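Long-range contact in HNH nuclease domain-containing protein (Streptomyces coelicolor, PDB 5ZMO), which recognises phosphorothioated DNA through its sulfur-binding domain and, as a type IV restriction enzyme, probably cleaves DNA with an HNH nuclease domain: residues Pro25-Ile37 with Thr53-Val67. Numbering follows the deposited sequence. Where two conformers were deposited one is given.
Sequences PALHRPVLLLWAI and TRDAVAPLMEKYGQV
Two helices of the sulfur-binding domain pack here, with Trp35 of helix 28-37 set as a knob into a hole formed by Thr53, Ala56, Val57 and Leu60. Val57 CG2 stands over one face of the indole, 3.4 Å from Trp35 CD2, and makes a CH-pi contact with the five-membered ring. Trp35 CG lies anti to the backbone N (chi1 176°), which carries the indole toward helix 53-63. Ala56 CB meets the ring obliquely, 3.7 Å from Trp35 CZ2. Thr53 CG2 approaches Trp35 CZ3, and Leu60 CD1 approaches Trp35 CD1, also obliquely. An alanine in place of Trp35 would probably leave the hole unfilled and deprive Val57 CG2 of the ring face it packs on.

The helices run at 132° to each other, nearer antiparallel than parallel. The interface is largely apolar, and no direct hydrogen bond crosses it. Val31 CG1 lies 3.9 Å from Val57 CG1 and 3.7 Å from Met61 CE. The Met61 chain is bent at chi2 and chi3, and Met61 CE also lies 3.5 Å from His28 O. Its sulfur approaches the His28 ring obliquely. Val67 CG1 sits over a face of that imidazole, 4.0 Å from His28 NE2.

This end of the contact lies beside the DNA. His28 packs on a modified residue of the bound partner, probably a phosphorothioated nucleotide, and Arg29 NH1 hydrogen-bonds to it. Arg29 also forms a salt bridge with Asp84. Past helix 53-63 the chain passes close to Leu27, whose CD1 touches the carbonyl oxygens of Tyr64 and Gly65. A water accepts from Leu27 N and donates to Gly65 O, at 2.7 Å from that oxygen. Tyr64 directs its hydroxyl elsewhere, to a hydrogen bond with Asp155.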
ATOM      1  N   PRO A  25       1.731  -4.426  15.288  1.00 31.63           N
ATOM      2  CA  PRO A  25       1.278  -3.240  14.547  1.00 31.71           C
ATOM      3  C   PRO A  25       0.209  -3.600  13.510  1.00 32.49           C
ATOM      4  O   PRO A  25       0.209  -4.745  12.974  1.00 30.58           O
ATOM      5  CB  PRO A  25       2.536  -2.755  13.869  1.00 33.38           C
ATOM      6  CG  PRO A  25       3.326  -3.985  13.644  1.00 35.12           C
ATOM      7  CD  PRO A  25       2.974  -4.964  14.723  1.00 36.41           C
ATOM      8  N   ALA A  26      -0.676  -2.642  13.220  1.00 25.94           N
ATOM      9  CA  ALA A  26      -1.578  -2.775  12.059  1.00 25.76           C
ATOM     10  C   ALA A  26      -0.743  -2.893  10.776  1.00 20.47           C
ATOM     11  O   ALA A  26       0.019  -2.004  10.477  1.00 22.23           O
ATOM     12  CB  ALA A  26      -2.506  -1.574  12.004  1.00 27.31           C
ATOM     13  N   LEU A  27      -0.888  -3.989  10.038  1.00 20.78           N
ATOM     14  CA  LEU A  27      -0.045  -4.237   8.867  1.00 21.02           C
ATOM     15  C   LEU A  27      -0.620  -3.683   7.543  1.00 20.76           C
ATOM     16  O   LEU A  27       0.066  -3.766   6.480  1.00 22.37           O
ATOM     17  CB  LEU A  27       0.298  -5.690   8.733  1.00 23.64           C
ATOM     18  CG  LEU A  27       1.147  -6.214   9.908  1.00 24.18           C
ATOM     19  CD1 LEU A  27       1.085  -7.730   9.895  1.00 26.69           C
ATOM     20  CD2 LEU A  27       2.593  -5.724   9.849  1.00 27.23           C
ATOM     21  N   HIS A  28      -1.735  -2.970   7.636  1.00 23.09           N
ATOM     22  CA  HIS A  28      -2.514  -2.492   6.456  1.00 23.39           C
ATOM     23  C   HIS A  28      -1.684  -1.613   5.528  1.00 20.17           C
ATOM     24  O   HIS A  28      -1.547  -1.885   4.338  1.00 21.00           O
ATOM     25  CB  HIS A  28      -3.742  -1.769   6.873  1.00 25.45           C
ATOM     26  CG  HIS A  28      -4.669  -2.582   7.722  1.00 25.02           C
ATOM     27  ND1 HIS A  28      -4.299  -3.057   8.964  1.00 28.77           N
ATOM     28  CD2 HIS A  28      -5.950  -2.952   7.549  1.00 23.69           C
ATOM     29  CE1 HIS A  28      -5.296  -3.745   9.481  1.00 27.13           C
ATOM     30  NE2 HIS A  28      -6.323  -3.674   8.663  1.00 23.45           N
ATOM     31  N   ARG A  29      -1.040  -0.573   6.101  1.00 19.58           N
ATOM     32  CA  ARG A  29      -0.213   0.335   5.312  1.00 21.17           C
ATOM     33  C   ARG A  29       1.028  -0.320   4.777  1.00 20.67           C
ATOM     34  O   ARG A  29       1.323  -0.128   3.593  1.00 21.05           O
ATOM     35  CB  ARG A  29       0.011   1.674   6.057  1.00 22.04           C
ATOM     36  CG  ARG A  29      -1.205   2.579   5.901  1.00 21.99           C
ATOM     37  CD  ARG A  29      -0.980   3.878   6.687  1.00 22.41           C
ATOM     38  NE  ARG A  29      -1.203   3.698   8.103  1.00 20.80           N
ATOM     39  CZ  ARG A  29      -0.767   4.569   9.047  1.00 22.20           C
ATOM     40  NH1 ARG A  29      -0.984   4.331  10.329  1.00 25.04           N
ATOM     41  NH2 ARG A  29      -0.065   5.645   8.713  1.00 24.84           N
ATOM     42  N   PRO A  30       1.786  -1.079   5.616  1.00 21.96           N
ATOM     43  CA  PRO A  30       2.904  -1.826   5.139  1.00 20.87           C
ATOM     44  C   PRO A  30       2.587  -2.773   3.983  1.00 20.30           C
ATOM     45  O   PRO A  30       3.386  -2.805   2.993  1.00 22.14           O
ATOM     46  CB  PRO A  30       3.399  -2.585   6.395  1.00 21.88           C
ATOM     47  CG  PRO A  30       3.062  -1.570   7.508  1.00 21.60           C
ATOM     48  CD  PRO A  30       1.766  -1.032   7.098  1.00 21.08           C
ATOM     49  N   VAL A  31       1.463  -3.435   4.067  1.00 21.69           N
ATOM     50  CA  VAL A  31       1.082  -4.377   2.963  1.00 22.22           C
ATOM     51  C   VAL A  31       0.772  -3.590   1.658  1.00 20.23           C
ATOM     52  O   VAL A  31       1.254  -3.933   0.597  1.00 20.65           O
ATOM     53  CB  VAL A  31      -0.080  -5.275   3.370  1.00 22.19           C
ATOM     54  CG1 VAL A  31      -0.759  -5.964   2.172  1.00 20.64           C
ATOM     55  CG2 VAL A  31       0.382  -6.285   4.390  1.00 24.11           C
ATOM     56  N   LEU A  32      -0.034  -2.556   1.716  1.00 20.23           N
ATOM     57  CA  LEU A  32      -0.316  -1.785   0.521  1.00 19.41           C
ATOM     58  C   LEU A  32       0.900  -1.132  -0.075  1.00 20.89           C
ATOM     59  O   LEU A  32       1.099  -1.181  -1.366  1.00 22.49           O
ATOM     60  CB  LEU A  32      -1.450  -0.795   0.781  1.00 19.62           C
ATOM     61  CG  LEU A  32      -1.957  -0.080  -0.462  1.00 19.85           C
ATOM     62  CD1 LEU A  32      -2.423  -1.004  -1.525  1.00 20.26           C
ATOM     63  CD2 LEU A  32      -3.080   0.868  -0.054  1.00 21.06           C
ATOM     64  N   LEU A  33       1.775  -0.562   0.787  1.00 21.08           N
ATOM     65  CA  LEU A  33       3.041   0.004   0.271  1.00 21.93           C
ATOM     66  C   LEU A  33       3.912  -1.047  -0.399  1.00 22.14           C
ATOM     67  O   LEU A  33       4.464  -0.791  -1.477  1.00 22.59           O
ATOM     68  CB  LEU A  33       3.890   0.704   1.343  1.00 21.92           C
ATOM     69  CG  LEU A  33       3.237   2.004   1.785  1.00 22.85           C
ATOM     70  CD1 LEU A  33       3.833   2.452   3.116  1.00 27.29           C
ATOM     71  CD2 LEU A  33       3.372   3.065   0.770  1.00 22.14           C
ATOM     72  N   LEU A  34       4.135  -2.176   0.268  1.00 20.76           N
ATOM     73  CA  LEU A  34       4.944  -3.258  -0.405  1.00 20.70           C
ATOM     74  C   LEU A  34       4.385  -3.713  -1.752  1.00 19.01           C
ATOM     75  O   LEU A  34       5.137  -3.923  -2.741  1.00 23.50           O
ATOM     76  CB  LEU A  34       5.103  -4.442   0.543  1.00 22.36           C
ATOM     77  CG  LEU A  34       6.144  -4.363   1.647  1.00 24.00           C
ATOM     78  CD1 LEU A  34       5.996  -5.562   2.575  1.00 28.17           C
ATOM     79  CD2 LEU A  34       7.522  -4.387   1.040  1.00 24.94           C
ATOM     80  N   TRP A  35       3.071  -3.811  -1.833  1.00 21.09           N
ATOM     81  CA  TRP A  35       2.396  -4.221  -3.053  1.00 20.31           C
ATOM     82  C   TRP A  35       2.648  -3.161  -4.095  1.00 22.68           C
ATOM     83  O   TRP A  35       3.019  -3.477  -5.248  1.00 21.00           O
ATOM     84  CB  TRP A  35       0.919  -4.446  -2.830  1.00 21.95           C
ATOM     85  CG  TRP A  35       0.192  -4.774  -4.064  1.00 21.94           C
ATOM     86  CD1 TRP A  35       0.117  -6.000  -4.703  1.00 23.31           C
ATOM     87  CD2 TRP A  35      -0.573  -3.864  -4.873  1.00 23.71           C
ATOM     88  NE1 TRP A  35      -0.634  -5.898  -5.826  1.00 23.71           N
ATOM     89  CE2 TRP A  35      -1.060  -4.611  -5.979  1.00 21.58           C
ATOM     90  CE3 TRP A  35      -0.862  -2.491  -4.792  1.00 23.03           C
ATOM     91  CZ2 TRP A  35      -1.852  -4.041  -6.957  1.00 23.89           C
ATOM     92  CZ3 TRP A  35      -1.670  -1.924  -5.784  1.00 23.56           C
ATOM     93  CH2 TRP A  35      -2.124  -2.697  -6.848  1.00 23.66           C
ATOM     94  N   ALA A  36       2.442  -1.894  -3.706  1.00 20.36           N
ATOM     95  CA  ALA A  36       2.653  -0.783  -4.683  1.00 22.86           C
ATOM     96  C   ALA A  36       4.106  -0.680  -5.210  1.00 21.52           C
ATOM     97  O   ALA A  36       4.343  -0.364  -6.376  1.00 22.20           O
ATOM     98  CB  ALA A  36       2.227   0.537  -4.093  1.00 23.88           C
ATOM     99  N   ILE A  37       5.095  -1.016  -4.367  1.00 20.79           N
ATOM    100  CA  ILE A  37       6.489  -1.010  -4.808  1.00 21.77           C
ATOM    101  C   ILE A  37       6.672  -2.107  -5.815  1.00 22.16           C
ATOM    102  O   ILE A  37       7.339  -1.934  -6.867  1.00 24.96           O
ATOM    103  CB  ILE A  37       7.476  -1.095  -3.628  1.00 23.09           C
ATOM    104  CG1 ILE A  37       7.421   0.186  -2.796  1.00 25.82           C
ATOM    105  CG2 ILE A  37       8.880  -1.357  -4.161  1.00 23.92           C
ATOM    106  CD1 ILE A  37       7.999   0.030  -1.389  1.00 25.31           C
ATOM    107  N   THR A  53      -7.300  -3.014  -7.255  1.00 22.33           N
ATOM    108  CA  THR A  53      -6.341  -2.937  -6.153  1.00 22.76           C
ATOM    109  C   THR A  53      -6.909  -3.821  -5.030  1.00 22.46           C
ATOM    110  O   THR A  53      -6.176  -4.598  -4.435  1.00 22.34           O
ATOM    111  CB  THR A  53      -6.146  -1.489  -5.649  1.00 22.36           C
ATOM    112  OG1 THR A  53      -5.623  -0.692  -6.714  1.00 22.59           O
ATOM    113  CG2 THR A  53      -5.208  -1.441  -4.457  1.00 23.91           C
ATOM    114  N   ARG A  54      -8.185  -3.629  -4.713  1.00 21.90           N
ATOM    115  CA  ARG A  54      -8.927  -4.455  -3.748  1.00 22.72           C
ATOM    116  C   ARG A  54      -8.742  -5.924  -4.047  1.00 24.74           C
ATOM    117  O   ARG A  54      -8.345  -6.698  -3.172  1.00 22.55           O
ATOM    118  CB  ARG A  54     -10.376  -4.093  -3.731  1.00 25.24           C
ATOM    119  CG  ARG A  54     -11.296  -5.020  -2.975  1.00 25.35           C
ATOM    120  CD  ARG A  54     -12.710  -4.760  -3.449  1.00 27.11           C
ATOM    121  NE  ARG A  54     -12.881  -5.311  -4.821  1.00 28.70           N
ATOM    122  CZ  ARG A  54     -13.891  -5.008  -5.631  1.00 26.43           C
ATOM    123  NH1 ARG A  54     -14.819  -4.115  -5.283  1.00 30.35           N
ATOM    124  NH2 ARG A  54     -13.915  -5.535  -6.852  1.00 24.14           N
ATOM    125  N   ASP A  55      -8.938  -6.306  -5.301  1.00 22.44           N
ATOM    126  CA  ASP A  55      -8.820  -7.713  -5.669  1.00 23.88           C
ATOM    127  C   ASP A  55      -7.428  -8.299  -5.612  1.00 26.04           C
ATOM    128  O   ASP A  55      -7.295  -9.452  -5.211  1.00 24.46           O
ATOM    129  CB  ASP A  55      -9.517  -8.018  -6.997  1.00 25.21           C
ATOM    130  CG  ASP A  55     -11.075  -7.839  -6.912  1.00 32.26           C
ATOM    131  OD1 ASP A  55     -11.695  -7.740  -5.813  1.00 30.64           O
ATOM    132  OD2 ASP A  55     -11.738  -7.888  -7.969  1.00 40.70           O
ATOM    133  N   ALA A  56      -6.401  -7.506  -5.920  1.00 24.67           N
ATOM    134  CA  ALA A  56      -5.053  -7.901  -5.785  1.00 25.21           C
ATOM    135  C   ALA A  56      -4.585  -7.988  -4.339  1.00 24.59           C
ATOM    136  O   ALA A  56      -3.835  -8.901  -3.944  1.00 22.89           O
ATOM    137  CB  ALA A  56      -4.150  -6.942  -6.553  1.00 24.64           C
ATOM    138  N   VAL A  57      -5.010  -7.023  -3.531  1.00 21.39           N
ATOM    139  CA  VAL A  57      -4.388  -6.839  -2.248  1.00 21.68           C
ATOM    140  C   VAL A  57      -5.138  -7.536  -1.120  1.00 21.44           C
ATOM    141  O   VAL A  57      -4.529  -7.970  -0.131  1.00 21.66           O
ATOM    142  CB  VAL A  57      -4.131  -5.343  -1.929  1.00 21.53           C
ATOM    143  CG1 VAL A  57      -3.460  -5.196  -0.555  1.00 22.78           C
ATOM    144  CG2 VAL A  57      -3.226  -4.743  -2.955  1.00 23.87           C
ATOM    145  N   ALA A  58      -6.432  -7.706  -1.280  1.00 20.31           N
ATOM    146  CA  ALA A  58      -7.246  -8.343  -0.220  1.00 19.92           C
ATOM    147  C   ALA A  58      -6.694  -9.705   0.243  1.00 21.64           C
ATOM    148  O   ALA A  58      -6.622  -9.988   1.465  1.00 21.21           O
ATOM    149  CB  ALA A  58      -8.741  -8.458  -0.630  1.00 20.88           C
ATOM    150  N   PRO A  59      -6.380 -10.604  -0.704  1.00 21.37           N
ATOM    151  CA  PRO A  59      -5.851 -11.881  -0.233  1.00 22.06           C
ATOM    152  C   PRO A  59      -4.469 -11.805   0.402  1.00 21.42           C
ATOM    153  O   PRO A  59      -4.180 -12.625   1.266  1.00 24.24           O
ATOM    154  CB  PRO A  59      -5.662 -12.725  -1.538  1.00 22.59           C
ATOM    155  CG  PRO A  59      -6.102 -11.898  -2.657  1.00 26.60           C
ATOM    156  CD  PRO A  59      -6.567 -10.553  -2.182  1.00 22.93           C
ATOM    157  N   LEU A  60      -3.650 -10.830   0.013  1.00 21.87           N
ATOM    158  CA  LEU A  60      -2.371 -10.564   0.732  1.00 22.46           C
ATOM    159  C   LEU A  60      -2.557 -10.015   2.144  1.00 24.36           C
ATOM    160  O   LEU A  60      -1.790 -10.341   3.073  1.00 23.34           O
ATOM    161  CB  LEU A  60      -1.454  -9.636  -0.046  1.00 24.62           C
ATOM    162  CG  LEU A  60      -1.206  -9.960  -1.491  1.00 25.95           C
ATOM    163  CD1 LEU A  60      -0.473  -8.820  -2.213  1.00 26.23           C
ATOM    164  CD2 LEU A  60      -0.386 -11.278  -1.604  1.00 29.24           C
ATOM    165  N   MET A  61      -3.544  -9.153   2.281  1.00 22.23           N
ATOM    166  CA  MET A  61      -3.983  -8.604   3.587  1.00 25.90           C
ATOM    167  C   MET A  61      -4.376  -9.758   4.529  1.00 26.41           C
ATOM    168  O   MET A  61      -3.998  -9.789   5.736  1.00 25.52           O
ATOM    169  CB  MET A  61      -5.183  -7.680   3.355  1.00 27.82           C
ATOM    170  CG  MET A  61      -5.353  -6.425   4.163  1.00 37.57           C
ATOM    171  SD  MET A  61      -3.894  -5.451   4.394  1.00 31.23           S
ATOM    172  CE  MET A  61      -3.885  -4.220   3.104  1.00 30.92           C
ATOM    173  N   GLU A  62      -5.141 -10.719   4.016  1.00 22.48           N
ATOM    174  CA  GLU A  62      -5.513 -11.898   4.792  1.00 23.15           C
ATOM    175  C   GLU A  62      -4.351 -12.825   5.104  1.00 24.28           C
ATOM    176  O   GLU A  62      -4.186 -13.265   6.262  1.00 26.94           O
ATOM    177  CB  GLU A  62      -6.646 -12.651   4.048  1.00 23.26           C
ATOM    178  CG  GLU A  62      -7.931 -11.895   3.981  1.00 24.45           C
ATOM    179  CD  GLU A  62      -8.841 -12.286   2.814  1.00 29.65           C
ATOM    180  OE1 GLU A  62      -9.983 -11.766   2.853  1.00 30.65           O
ATOM    181  OE2 GLU A  62      -8.386 -13.112   1.955  1.00 30.66           O
ATOM    182  N   LYS A  63      -3.558 -13.174   4.094  1.00 23.64           N
ATOM    183  CA  LYS A  63      -2.485 -14.114   4.302  1.00 26.03           C
ATOM    184  C   LYS A  63      -1.321 -13.531   5.136  1.00 29.46           C
ATOM    185  O   LYS A  63      -0.908 -14.111   6.147  1.00 27.61           O
ATOM    186  CB  LYS A  63      -2.008 -14.631   2.931  1.00 27.59           C
ATOM    187  CG  LYS A  63      -0.898 -15.634   3.052  1.00 30.83           C
ATOM    188  CD  LYS A  63      -0.612 -16.335   1.744  1.00 30.85           C
ATOM    189  CE  LYS A  63       0.446 -17.384   2.014  1.00 35.87           C
ATOM    190  NZ  LYS A  63       0.599 -18.231   0.823  1.00 42.53           N
ATOM    191  N   TYR A  64      -0.802 -12.375   4.732  1.00 25.90           N
ATOM    192  CA  TYR A  64       0.424 -11.794   5.351  1.00 26.32           C
ATOM    193  C   TYR A  64       0.130 -10.717   6.403  1.00 28.19           C
ATOM    194  O   TYR A  64       0.925 -10.468   7.287  1.00 27.19           O
ATOM    195  CB  TYR A  64       1.317 -11.230   4.303  1.00 26.31           C
ATOM    196  CG  TYR A  64       1.759 -12.276   3.359  1.00 26.40           C
ATOM    197  CD1 TYR A  64       2.685 -13.241   3.738  1.00 30.79           C
ATOM    198  CD2 TYR A  64       1.188 -12.402   2.140  1.00 27.59           C
ATOM    199  CE1 TYR A  64       3.060 -14.284   2.841  1.00 33.03           C
ATOM    200  CE2 TYR A  64       1.525 -13.402   1.280  1.00 29.18           C
ATOM    201  CZ  TYR A  64       2.490 -14.345   1.620  1.00 31.80           C
ATOM    202  OH  TYR A  64       2.767 -15.335   0.678  1.00 31.02           O
ATOM    203  N   GLY A  65      -1.010 -10.066   6.288  1.00 27.22           N
ATOM    204  CA  GLY A  65      -1.391  -8.945   7.180  1.00 29.57           C
ATOM    205  C   GLY A  65      -2.234  -9.272   8.411  1.00 30.72           C
ATOM    206  O   GLY A  65      -2.650  -8.340   9.113  1.00 32.80           O
ATOM    207  N   GLN A  66      -2.581 -10.545   8.630  1.00 35.07           N
ATOM    208  CA  GLN A  66      -3.406 -10.922   9.832  1.00 41.25           C
ATOM    209  C   GLN A  66      -4.774 -10.279   9.897  1.00 37.36           C
ATOM    210  O   GLN A  66      -5.296 -10.016  11.008  1.00 39.45           O
ATOM    211  CB  GLN A  66      -2.702 -10.540  11.167  1.00 48.02           C
ATOM    212  CG  GLN A  66      -1.220 -10.769  11.245  1.00 46.29           C
ATOM    213  CD  GLN A  66      -0.645 -10.582  12.651  1.00 53.62           C
ATOM    214  OE1 GLN A  66      -1.035  -9.681  13.418  1.00 51.14           O
ATOM    215  NE2 GLN A  66       0.315 -11.427  12.981  1.00 55.31           N
ATOM    216  N   VAL A  67      -5.362  -9.941   8.753  0.50 31.50           N
ATOM    217  CA  VAL A  67      -6.668  -9.308   8.787  0.50 31.90           C
ATOM    218  C   VAL A  67      -7.659 -10.442   8.567  0.50 31.28           C
ATOM    219  O   VAL A  67      -7.330 -11.441   7.974  0.50 26.39           O
ATOM    220  CB  VAL A  67      -6.793  -8.195   7.724  0.50 32.10           C
ATOM    221  CG1 VAL A  67      -5.488  -7.408   7.637  0.50 34.89           C
ATOM    222  CG2 VAL A  67      -7.183  -8.799   6.404  0.50 32.12           C
TER
HETATM  223  O   HOH W   1      -2.635  -6.266  10.881  1.00 31.96           O